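Local coordinates for protein trans-2-enoyl-CoA reductase [NADH] (Treponema denticola ATCC 35405, PDB 4GGO) that catalyses the NADH-dependent reduction of the carbon-carbon double bond of trans-2-enoyl-CoA, turning crotonyl-CoA into butyryl-CoA in fatty acid synthesis, at residues N60-A65 with I312-R317; G96-L101 with E396-I401; S275-L280 with I338-W343. One frame throughout, in Å; residues are numbered along the deposited sequence.

Overall arrangement
Followed from the N terminus, the chain opens contact 1 at residues 60-65, just after the first strand of the parallel Rossmann-type sheet, then contact 2 at 96-101 and contact 3 at 275-280. Contact 1 closes first, at 312-317; contact 3 closes at 338-343, and contact 2 only at the C terminus, 396-401. Contact 1 therefore crosses both others, while contact 3 lies wholly within the span that contact 2 closes. Contacts 1 and 3 touch, Tyr62 meeting Lys278 and Gln314 meeting Lys278 and Ile340, and unite two helices with the far edge of the sheet. Contact 2, centred about 31 Å from contact 3, joins helix 95-110 to the C-terminal tail.

Contact 1 (N60-A65 with I312-R317); sequences NGYGLA and IEQITR
Tyr62 has CG anti to its own carbonyl carbon and beside the backbone N (chi1 -72°), and Ile315 holds CG1 in the same relation to its backbone. Ile315 CD1 lies 3.7 Å from Tyr62 CD1, approaching the ring at a slant. Farther along the ring, Gln314 CB lies 3.9 Å from Tyr62 CE1, and the ring and amide planes stand 56° apart. Ala65, one turn on, points its methyl at two isoleucines: its CB is 3.6 Å from Ile315 CG1 and 3.9 Å from Ile312 CD1. Ile315 CG2 also packs 3.7 Å from Ala65 O, a carbonyl that also accepts from Thr69 OG1. The short helical segments pass with a crossing angle of -54°. Tyr62 OH donates to Lys278 O, while Gln314 binds Lys278 N through OE1 and Ile340 O through NE2. The NAD(+)-binding residues Asn60, Gly61 and Tyr62 lie at the N-terminal end of helix 61-74 and in the loop before it. This part of the fold meets segment 312-317 mainly through apolar packing, without a hydrogen bond between them, with the polar ends of Tyr62 and Gln314 bonded to the loops at Lys278 and Ile340, and Gln314 NE2 also to Glu309.

Contact 2 (G96-L101 with E396-I401); sequences GWYNNL and ERFDRI
Tyr98 meets the C-terminal tail through its phenol, and its OH donates a hydrogen bond to Phe398 O at 2.7 Å. The donor approaches at a C=O...O angle of 128° and is tilted 17° from the carbonyl plane. The first torsion of Tyr98 sets CG beside the backbone N (chi1 -59°). The same hydroxyl is bonded to Gly93 N, so two backbone groups grip it. Phe398 adds its CB, 3.4 Å from Tyr98 OH, but its ring leads away to stack edge-to-face with Tyr92. Ile401, the last residue, contributes backbone rather than side chain: its O sits at the edge of the Tyr98 ring and lies 4.1 Å from Leu101 CB. Trp97 completes the surface, its CH2 being 3.5 Å from Asp399 O at the indole edge, while its CE3 lies over one face of the neighbouring Tyr98 ring. Trp97 also comes close to Glu84, important in discriminating NADH from NADPH. Within the tail, Arg397 holds Asp399 side-on, NE to OD1 at 2.7 Å, and Arg400 NH1 joins the network through Asp399 OD2. Arg400 N is buried here with no partner in the model. The tail thus lies against the first turns of helix 95-110, whose Tyr98 also packs on helix 21-38 and whose Trp97 touches Asp118 at the end of the outermost strand, 114-118.

Contact 3 (S275-L280 with I338-W343); sequences SVNKGL and IRIDDW
Val276 pairs with segment 338-343 through both of its backbone polar groups: Val276 N donates to Ile338 O at 2.8 Å, and Val276 O accepts from Ile340 N at 3.0 Å. Both bonds run nearly along the C=O axis, in a short parallel ladder of two bridges, Val276 bonding to the residues on either side of Arg339. Ile338 also has a backbone bond to Val274. Past the ladder the chains stay close, Lys278 facing Asp341 with CA atoms 4.3 Å apart, but side chains and a water now make the polar links. Arg339, bent at chi2 and chi3, lies beside Val276, with its CD 3.6 Å from Val276 CG2. Its NE reaches Asp341 OD1 at 2.9 Å and its NH2 reaches Asp341 OD2 at 3.1 Å, while NH1 is satisfied by Asp333. A water donates to Asn277 O at 3.2 Å and lies close to Asp341 OD2, though that second distance is too short to lean on. Lys278 NZ donates to the carbonyl O of the following residue, Gly279, whose N is bonded to Glu344 OE1. Strand 338-339 forms one edge of the seven-stranded parallel sheet, reached from strand 270-276 by a crossover through helices 291-305 and 311-323; strand 227-233 hydrogen-bonds along the other side of strand 270-276.

Contact 1 (N60-A65 with I312-R317)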
loop_
_atom_site.group_PDB
_atom_site.type_symbol
_atom_site.label_atom_id
_atom_site.label_comp_id
_atom_site.label_asym_id
_atom_site.label_seq_id
_atom_site.Cartn_x
_atom_site.Cartn_y
_atom_site.Cartn_z
ATOM N N ASN A 60 0.942 -5.989 3.856
ATOM C CA ASN A 60 0.135 -4.907 4.411
ATOM C C ASN A 60 -0.353 -3.918 3.362
ATOM O O ASN A 60 0.142 -3.896 2.235
ATOM C CB ASN A 60 0.914 -4.160 5.495
ATOM C CG ASN A 60 1.966 -3.234 4.920
ATOM O OD1 ASN A 60 2.996 -3.680 4.414
ATOM N ND2 ASN A 60 1.715 -1.933 5.003
ATOM N N GLY A 61 -1.328 -3.101 3.750
ATOM C CA GLY A 61 -1.826 -2.030 2.907
ATOM C C GLY A 61 -2.353 -2.476 1.558
ATOM O O GLY A 61 -3.070 -3.470 1.452
ATOM N N TYR A 62 -1.984 -1.730 0.523
ATOM C CA TYR A 62 -2.459 -1.988 -0.831
ATOM C C TYR A 62 -1.932 -3.308 -1.384
ATOM O O TYR A 62 -2.591 -3.957 -2.196
ATOM C CB TYR A 62 -2.076 -0.827 -1.752
ATOM C CG TYR A 62 -2.878 0.434 -1.502
ATOM C CD1 TYR A 62 -4.258 0.382 -1.347
ATOM C CD2 TYR A 62 -2.254 1.673 -1.413
ATOM C CE1 TYR A 62 -4.998 1.529 -1.119
ATOM C CE2 TYR A 62 -2.985 2.826 -1.182
ATOM C CZ TYR A 62 -4.356 2.748 -1.035
ATOM O OH TYR A 62 -5.089 3.890 -0.806
ATOM N N GLY A 63 -0.741 -3.701 -0.942
ATOM C CA GLY A 63 -0.160 -4.963 -1.361
ATOM C C GLY A 63 -0.976 -6.143 -0.869
ATOM O O GLY A 63 -1.326 -7.032 -1.642
ATOM N N LEU A 64 -1.279 -6.144 0.426
ATOM C CA LEU A 64 -2.098 -7.190 1.030
ATOM C C LEU A 64 -3.481 -7.265 0.384
ATOM O O LEU A 64 -3.986 -8.351 0.099
ATOM C CB LEU A 64 -2.238 -6.949 2.535
ATOM C CG LEU A 64 -3.181 -7.872 3.308
ATOM C CD1 LEU A 64 -2.741 -9.322 3.190
ATOM C CD2 LEU A 64 -3.268 -7.447 4.768
ATOM N N ALA A 65 -4.087 -6.104 0.154
ATOM C CA ALA A 65 -5.406 -6.046 -0.463
ATOM C C ALA A 65 -5.366 -6.561 -1.900
ATOM O O ALA A 65 -6.335 -7.142 -2.389
ATOM C CB ALA A 65 -5.954 -4.626 -0.416
ATOM N N ILE A 312 -8.939 -2.347 0.951
ATOM C CA ILE A 312 -9.631 -3.436 0.267
ATOM C C ILE A 312 -10.734 -2.920 -0.662
ATOM O O ILE A 312 -11.016 -3.527 -1.694
ATOM C CB ILE A 312 -10.178 -4.498 1.263
ATOM C CG1 ILE A 312 -10.515 -5.802 0.533
ATOM C CG2 ILE A 312 -11.373 -3.963 2.043
ATOM C CD1 ILE A 312 -9.314 -6.479 -0.095
ATOM N N GLU A 313 -11.342 -1.789 -0.309
ATOM C CA GLU A 313 -12.347 -1.176 -1.175
ATOM C C GLU A 313 -11.676 -0.609 -2.422
ATOM O O GLU A 313 -12.162 -0.788 -3.539
ATOM C CB GLU A 313 -13.116 -0.073 -0.441
ATOM C CG GLU A 313 -14.073 -0.573 0.633
ATOM C CD GLU A 313 -13.379 -0.885 1.948
ATOM O OE1 GLU A 313 -12.198 -0.511 2.108
ATOM O OE2 GLU A 313 -14.020 -1.502 2.823
ATOM N N GLN A 314 -10.550 0.068 -2.214
ATOM C CA GLN A 314 -9.757 0.637 -3.297
ATOM C C GLN A 314 -9.326 -0.409 -4.319
ATOM O O GLN A 314 -9.524 -0.236 -5.520
ATOM C CB GLN A 314 -8.508 1.313 -2.728
ATOM C CG GLN A 314 -8.694 2.760 -2.345
ATOM C CD GLN A 314 -8.308 3.704 -3.463
ATOM O OE1 GLN A 314 -7.128 3.856 -3.779
ATOM N NE2 GLN A 314 -9.302 4.345 -4.069
ATOM N N ILE A 315 -8.732 -1.494 -3.833
ATOM C CA ILE A 315 -8.133 -2.491 -4.711
ATOM C C ILE A 315 -9.164 -3.364 -5.426
ATOM O O ILE A 315 -8.993 -3.698 -6.599
ATOM C CB ILE A 315 -7.109 -3.360 -3.960
ATOM C CG1 ILE A 315 -6.041 -2.469 -3.321
ATOM C CG2 ILE A 315 -6.471 -4.364 -4.898
ATOM C CD1 ILE A 315 -5.414 -1.482 -4.283
ATOM N N THR A 316 -10.236 -3.729 -4.730
ATOM C CA THR A 316 -11.322 -4.455 -5.380
ATOM C C THR A 316 -11.909 -3.622 -6.516
ATOM O O THR A 316 -12.220 -4.151 -7.582
ATOM C CB THR A 316 -12.437 -4.858 -4.396
ATOM O OG1 THR A 316 -12.827 -3.722 -3.614
ATOM C CG2 THR A 316 -11.962 -5.971 -3.477
ATOM N N ARG A 317 -12.041 -2.316 -6.294
ATOM C CA ARG A 317 -12.510 -1.417 -7.346
ATOM C C ARG A 317 -11.495 -1.349 -8.482
ATOM O O ARG A 317 -11.865 -1.296 -9.656
ATOM C CB ARG A 317 -12.795 -0.014 -6.798
ATOM C CG ARG A 317 -13.202 0.989 -7.871
ATOM C CD ARG A 317 -14.034 2.138 -7.307
ATOM N NE ARG A 317 -13.255 3.059 -6.482
ATOM C CZ ARG A 317 -12.620 4.129 -6.952
ATOM N NH1 ARG A 317 -12.661 4.411 -8.246
ATOM N NH2 ARG A 317 -11.941 4.917 -6.128
#

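Contact 2 (G96-L101 with E396-I401)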
loop_
_atom_site.group_PDB
_atom_site.type_symbol
_atom_site.label_atom_id
_atom_site.label_comp_id
_atom_site.label_asym_id
_atom_site.label_seq_id
_atom_site.Cartn_x
_atom_site.Cartn_y
_atom_site.Cartn_z
ATOM N N GLY A 96 3.022 -7.608 9.521
ATOM C CA GLY A 96 3.000 -8.262 8.226
ATOM C C GLY A 96 3.252 -9.757 8.304
ATOM O O GLY A 96 2.775 -10.519 7.463
ATOM N N TRP A 97 4.008 -10.176 9.315
ATOM C CA TRP A 97 4.292 -11.592 9.525
ATOM C C TRP A 97 3.005 -12.332 9.864
ATOM O O TRP A 97 2.699 -13.365 9.270
ATOM C CB TRP A 97 5.323 -11.774 10.644
ATOM C CG TRP A 97 5.841 -13.177 10.782
ATOM C CD1 TRP A 97 6.690 -13.824 9.932
ATOM C CD2 TRP A 97 5.559 -14.099 11.844
ATOM N NE1 TRP A 97 6.948 -15.093 10.394
ATOM C CE2 TRP A 97 6.265 -15.286 11.565
ATOM C CE3 TRP A 97 4.775 -14.036 13.000
ATOM C CZ2 TRP A 97 6.210 -16.401 12.400
ATOM C CZ3 TRP A 97 4.721 -15.145 13.827
ATOM C CH2 TRP A 97 5.436 -16.311 13.523
ATOM N N TYR A 98 2.252 -11.791 10.815
ATOM C CA TYR A 98 0.979 -12.378 11.214
ATOM C C TYR A 98 -0.031 -12.335 10.070
ATOM O O TYR A 98 -0.787 -13.288 9.864
ATOM C CB TYR A 98 0.422 -11.670 12.452
ATOM C CG TYR A 98 1.345 -11.742 13.650
ATOM C CD1 TYR A 98 1.465 -12.912 14.389
ATOM C CD2 TYR A 98 2.100 -10.643 14.039
ATOM C CE1 TYR A 98 2.309 -12.987 15.483
ATOM C CE2 TYR A 98 2.946 -10.707 15.132
ATOM C CZ TYR A 98 3.047 -11.881 15.849
ATOM O OH TYR A 98 3.886 -11.951 16.937
ATOM N N ASN A 99 -0.031 -11.232 9.326
ATOM C CA ASN A 99 -0.888 -11.094 8.152
ATOM C C ASN A 99 -0.625 -12.189 7.122
ATOM O O ASN A 99 -1.559 -12.799 6.603
ATOM C CB ASN A 99 -0.714 -9.718 7.505
ATOM C CG ASN A 99 -1.314 -8.600 8.337
ATOM O OD1 ASN A 99 -2.106 -8.841 9.247
ATOM N ND2 ASN A 99 -0.948 -7.365 8.016
ATOM N N ASN A 100 0.651 -12.432 6.832
ATOM C CA ASN A 100 1.034 -13.485 5.895
ATOM C C ASN A 100 0.612 -14.871 6.372
ATOM O O ASN A 100 0.193 -15.709 5.572
ATOM C CB ASN A 100 2.543 -13.466 5.634
ATOM C CG ASN A 100 2.975 -12.287 4.788
ATOM O OD1 ASN A 100 2.161 -11.664 4.107
ATOM N ND2 ASN A 100 4.267 -11.978 4.820
ATOM N N LEU A 101 0.734 -15.110 7.675
ATOM C CA LEU A 101 0.316 -16.381 8.257
ATOM C C LEU A 101 -1.187 -16.565 8.102
ATOM O O LEU A 101 -1.657 -17.646 7.750
ATOM C CB LEU A 101 0.698 -16.454 9.736
ATOM C CG LEU A 101 2.188 -16.444 10.081
ATOM C CD1 LEU A 101 2.381 -16.616 11.580
ATOM C CD2 LEU A 101 2.936 -17.522 9.311
ATOM N N GLU A 396 -1.208 -15.876 24.503
ATOM C CA GLU A 396 -0.389 -16.948 25.060
ATOM C C GLU A 396 1.031 -16.948 24.495
ATOM O O GLU A 396 2.003 -17.025 25.246
ATOM C CB GLU A 396 -1.070 -18.299 24.831
ATOM C CG GLU A 396 -2.450 -18.387 25.472
ATOM C CD GLU A 396 -3.302 -19.498 24.893
ATOM O OE1 GLU A 396 -4.462 -19.220 24.519
ATOM O OE2 GLU A 396 -2.819 -20.647 24.814
ATOM N N ARG A 397 1.146 -16.860 23.174
ATOM C CA ARG A 397 2.454 -16.778 22.529
ATOM C C ARG A 397 2.398 -15.969 21.233
ATOM O O ARG A 397 1.317 -15.682 20.719
ATOM C CB ARG A 397 3.033 -18.176 22.284
ATOM C CG ARG A 397 2.123 -19.117 21.514
ATOM C CD ARG A 397 2.651 -20.542 21.587
ATOM N NE ARG A 397 4.033 -20.636 21.129
ATOM C CZ ARG A 397 4.864 -21.624 21.452
ATOM N NH1 ARG A 397 4.455 -22.603 22.247
ATOM N NH2 ARG A 397 6.106 -21.627 20.988
ATOM N N PHE A 398 3.564 -15.605 20.710
ATOM C CA PHE A 398 3.630 -14.663 19.597
ATOM C C PHE A 398 4.238 -15.239 18.319
ATOM O O PHE A 398 4.617 -14.491 17.419
ATOM C CB PHE A 398 4.406 -13.414 20.012
ATOM C CG PHE A 398 3.807 -12.687 21.179
ATOM C CD1 PHE A 398 2.849 -11.708 20.980
ATOM C CD2 PHE A 398 4.200 -12.982 22.474
ATOM C CE1 PHE A 398 2.293 -11.037 22.050
ATOM C CE2 PHE A 398 3.646 -12.314 23.550
ATOM C CZ PHE A 398 2.692 -11.340 23.337
ATOM N N ASP A 399 4.329 -16.560 18.240
ATOM C CA ASP A 399 4.865 -17.206 17.049
ATOM C C ASP A 399 3.782 -17.962 16.291
ATOM O O ASP A 399 4.080 -18.849 15.491
ATOM C CB ASP A 399 6.010 -18.151 17.421
ATOM C CG ASP A 399 5.634 -19.108 18.533
ATOM O OD1 ASP A 399 4.691 -18.800 19.293
ATOM O OD2 ASP A 399 6.283 -20.170 18.649
ATOM N N ARG A 400 2.525 -17.600 16.542
ATOM C CA ARG A 400 1.386 -18.295 15.943
ATOM C C ARG A 400 0.154 -17.407 15.774
ATOM O O ARG A 400 0.044 -16.349 16.399
ATOM C CB ARG A 400 1.016 -19.521 16.783
ATOM C CG ARG A 400 1.732 -20.795 16.373
ATOM C CD ARG A 400 2.260 -21.555 17.576
ATOM N NE ARG A 400 3.025 -22.729 17.169
ATOM C CZ ARG A 400 4.304 -22.699 16.807
ATOM N NH1 ARG A 400 4.967 -21.551 16.796
ATOM N NH2 ARG A 400 4.921 -23.818 16.452
ATOM N N ILE A 401 -0.761 -17.847 14.914
ATOM C CA ILE A 401 -2.061 -17.202 14.750
ATOM C C ILE A 401 -1.940 -15.767 14.239
ATOM O O ILE A 401 -1.492 -15.543 13.114
ATOM C CB ILE A 401 -2.889 -17.266 16.056
ATOM C CG1 ILE A 401 -3.038 -18.723 16.508
ATOM C CG2 ILE A 401 -4.245 -16.633 15.860
ATOM C CD1 ILE A 401 -3.903 -18.927 17.741
#

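Contact 3 (S275-L280 with I338-W343)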
loop_
_atom_site.group_PDB
_atom_site.type_symbol
_atom_site.label_atom_id
_atom_site.label_comp_id
_atom_site.label_asym_id
_atom_site.label_seq_id
_atom_site.Cartn_x
_atom_site.Cartn_y
_atom_site.Cartn_z
ATOM N N SER A 275 -0.260 3.174 -10.872
ATOM C CA SER A 275 -1.609 3.311 -10.346
ATOM C C SER A 275 -1.607 4.301 -9.192
ATOM O O SER A 275 -1.011 4.046 -8.143
ATOM C CB SER A 275 -2.152 1.959 -9.880
ATOM O OG SER A 275 -3.485 2.085 -9.410
ATOM N N VAL A 276 -2.260 5.439 -9.395
ATOM C CA VAL A 276 -2.349 6.454 -8.356
ATOM C C VAL A 276 -3.540 6.150 -7.458
ATOM O O VAL A 276 -4.690 6.217 -7.893
ATOM C CB VAL A 276 -2.492 7.867 -8.945
ATOM C CG1 VAL A 276 -2.303 8.912 -7.855
ATOM C CG2 VAL A 276 -1.481 8.076 -10.061
ATOM N N ASN A 277 -3.253 5.804 -6.208
ATOM C CA ASN A 277 -4.293 5.436 -5.259
ATOM C C ASN A 277 -4.665 6.594 -4.338
ATOM O O ASN A 277 -4.043 7.657 -4.381
ATOM C CB ASN A 277 -3.856 4.224 -4.437
ATOM C CG ASN A 277 -3.605 2.995 -5.297
ATOM O OD1 ASN A 277 -3.646 3.062 -6.527
ATOM N ND2 ASN A 277 -3.335 1.867 -4.649
ATOM N N LYS A 278 -5.681 6.384 -3.505
ATOM C CA LYS A 278 -6.138 7.425 -2.592
ATOM C C LYS A 278 -5.214 7.547 -1.384
ATOM O O LYS A 278 -4.373 6.681 -1.141
ATOM C CB LYS A 278 -7.570 7.155 -2.126
ATOM C CG LYS A 278 -7.689 6.083 -1.051
ATOM C CD LYS A 278 -9.139 5.874 -0.634
ATOM C CE LYS A 278 -9.700 7.088 0.093
ATOM N NZ LYS A 278 -9.079 7.267 1.436
ATOM N N GLY A 279 -5.379 8.628 -0.630
ATOM C CA GLY A 279 -4.593 8.845 0.568
ATOM C C GLY A 279 -5.064 7.970 1.711
ATOM O O GLY A 279 -6.255 7.689 1.843
ATOM N N LEU A 280 -4.121 7.537 2.538
ATOM C CA LEU A 280 -4.431 6.674 3.670
ATOM C C LEU A 280 -3.396 6.863 4.769
ATOM O O LEU A 280 -2.320 7.413 4.531
ATOM C CB LEU A 280 -4.456 5.203 3.243
ATOM C CG LEU A 280 -3.100 4.504 3.089
ATOM C CD1 LEU A 280 -3.273 2.995 3.092
ATOM C CD2 LEU A 280 -2.377 4.947 1.825
ATOM N N ILE A 338 -3.171 4.904 -14.275
ATOM C CA ILE A 338 -4.440 4.468 -13.710
ATOM C C ILE A 338 -4.750 5.336 -12.494
ATOM O O ILE A 338 -3.890 5.541 -11.639
ATOM C CB ILE A 338 -4.400 2.986 -13.295
ATOM C CG1 ILE A 338 -4.189 2.095 -14.521
ATOM C CG2 ILE A 338 -5.681 2.596 -12.572
ATOM C CD1 ILE A 338 -4.113 0.618 -14.201
ATOM N N ARG A 339 -5.974 5.854 -12.428
ATOM C CA ARG A 339 -6.366 6.747 -11.344
ATOM C C ARG A 339 -7.536 6.194 -10.540
ATOM O O ARG A 339 -8.668 6.170 -11.020
ATOM C CB ARG A 339 -6.742 8.127 -11.897
ATOM C CG ARG A 339 -5.664 8.785 -12.741
ATOM C CD ARG A 339 -4.434 9.114 -11.911
ATOM N NE ARG A 339 -4.709 10.126 -10.894
ATOM C CZ ARG A 339 -4.573 11.434 -11.086
ATOM N NH1 ARG A 339 -4.167 11.894 -12.261
ATOM N NH2 ARG A 339 -4.843 12.283 -10.103
ATOM N N ILE A 340 -7.267 5.750 -9.317
ATOM C CA ILE A 340 -8.342 5.388 -8.400
ATOM C C ILE A 340 -8.370 6.343 -7.213
ATOM O O ILE A 340 -9.008 6.076 -6.194
ATOM C CB ILE A 340 -8.266 3.920 -7.929
ATOM C CG1 ILE A 340 -6.952 3.650 -7.196
ATOM C CG2 ILE A 340 -8.437 2.972 -9.111
ATOM C CD1 ILE A 340 -6.855 2.247 -6.629
ATOM N N ASP A 341 -7.666 7.461 -7.361
ATOM C CA ASP A 341 -7.784 8.575 -6.431
ATOM C C ASP A 341 -8.785 9.573 -7.004
ATOM O O ASP A 341 -8.855 10.726 -6.573
ATOM C CB ASP A 341 -6.427 9.249 -6.218
ATOM C CG ASP A 341 -5.840 9.805 -7.503
ATOM O OD1 ASP A 341 -6.219 9.331 -8.594
ATOM O OD2 ASP A 341 -4.992 10.718 -7.421
ATOM N N ASP A 342 -9.556 9.116 -7.985
ATOM C CA ASP A 342 -10.495 9.976 -8.697
ATOM C C ASP A 342 -11.640 10.466 -7.811
ATOM O O ASP A 342 -12.142 11.571 -7.998
ATOM C CB ASP A 342 -11.027 9.280 -9.957
ATOM C CG ASP A 342 -11.571 7.889 -9.678
ATOM O OD1 ASP A 342 -11.242 7.310 -8.622
ATOM O OD2 ASP A 342 -12.326 7.369 -10.525
ATOM N N TRP A 343 -12.045 9.649 -6.844
ATOM C CA TRP A 343 -13.079 10.058 -5.899
ATOM C C TRP A 343 -12.519 11.054 -4.884
ATOM O O TRP A 343 -13.204 11.991 -4.480
ATOM C CB TRP A 343 -13.669 8.846 -5.175
ATOM C CG TRP A 343 -14.400 7.893 -6.075
ATOM C CD1 TRP A 343 -14.622 8.031 -7.416
ATOM C CD2 TRP A 343 -15.013 6.657 -5.694
ATOM N NE1 TRP A 343 -15.332 6.954 -7.893
ATOM C CE2 TRP A 343 -15.584 6.096 -6.855
ATOM C CE3 TRP A 343 -15.136 5.969 -4.482
ATOM C CZ2 TRP A 343 -16.264 4.880 -6.839
ATOM C CZ3 TRP A 343 -15.811 4.760 -4.470
ATOM C CH2 TRP A 343 -16.367 4.229 -5.640
HETATM O O HOH W 1 -3.627 10.739 -5.300
#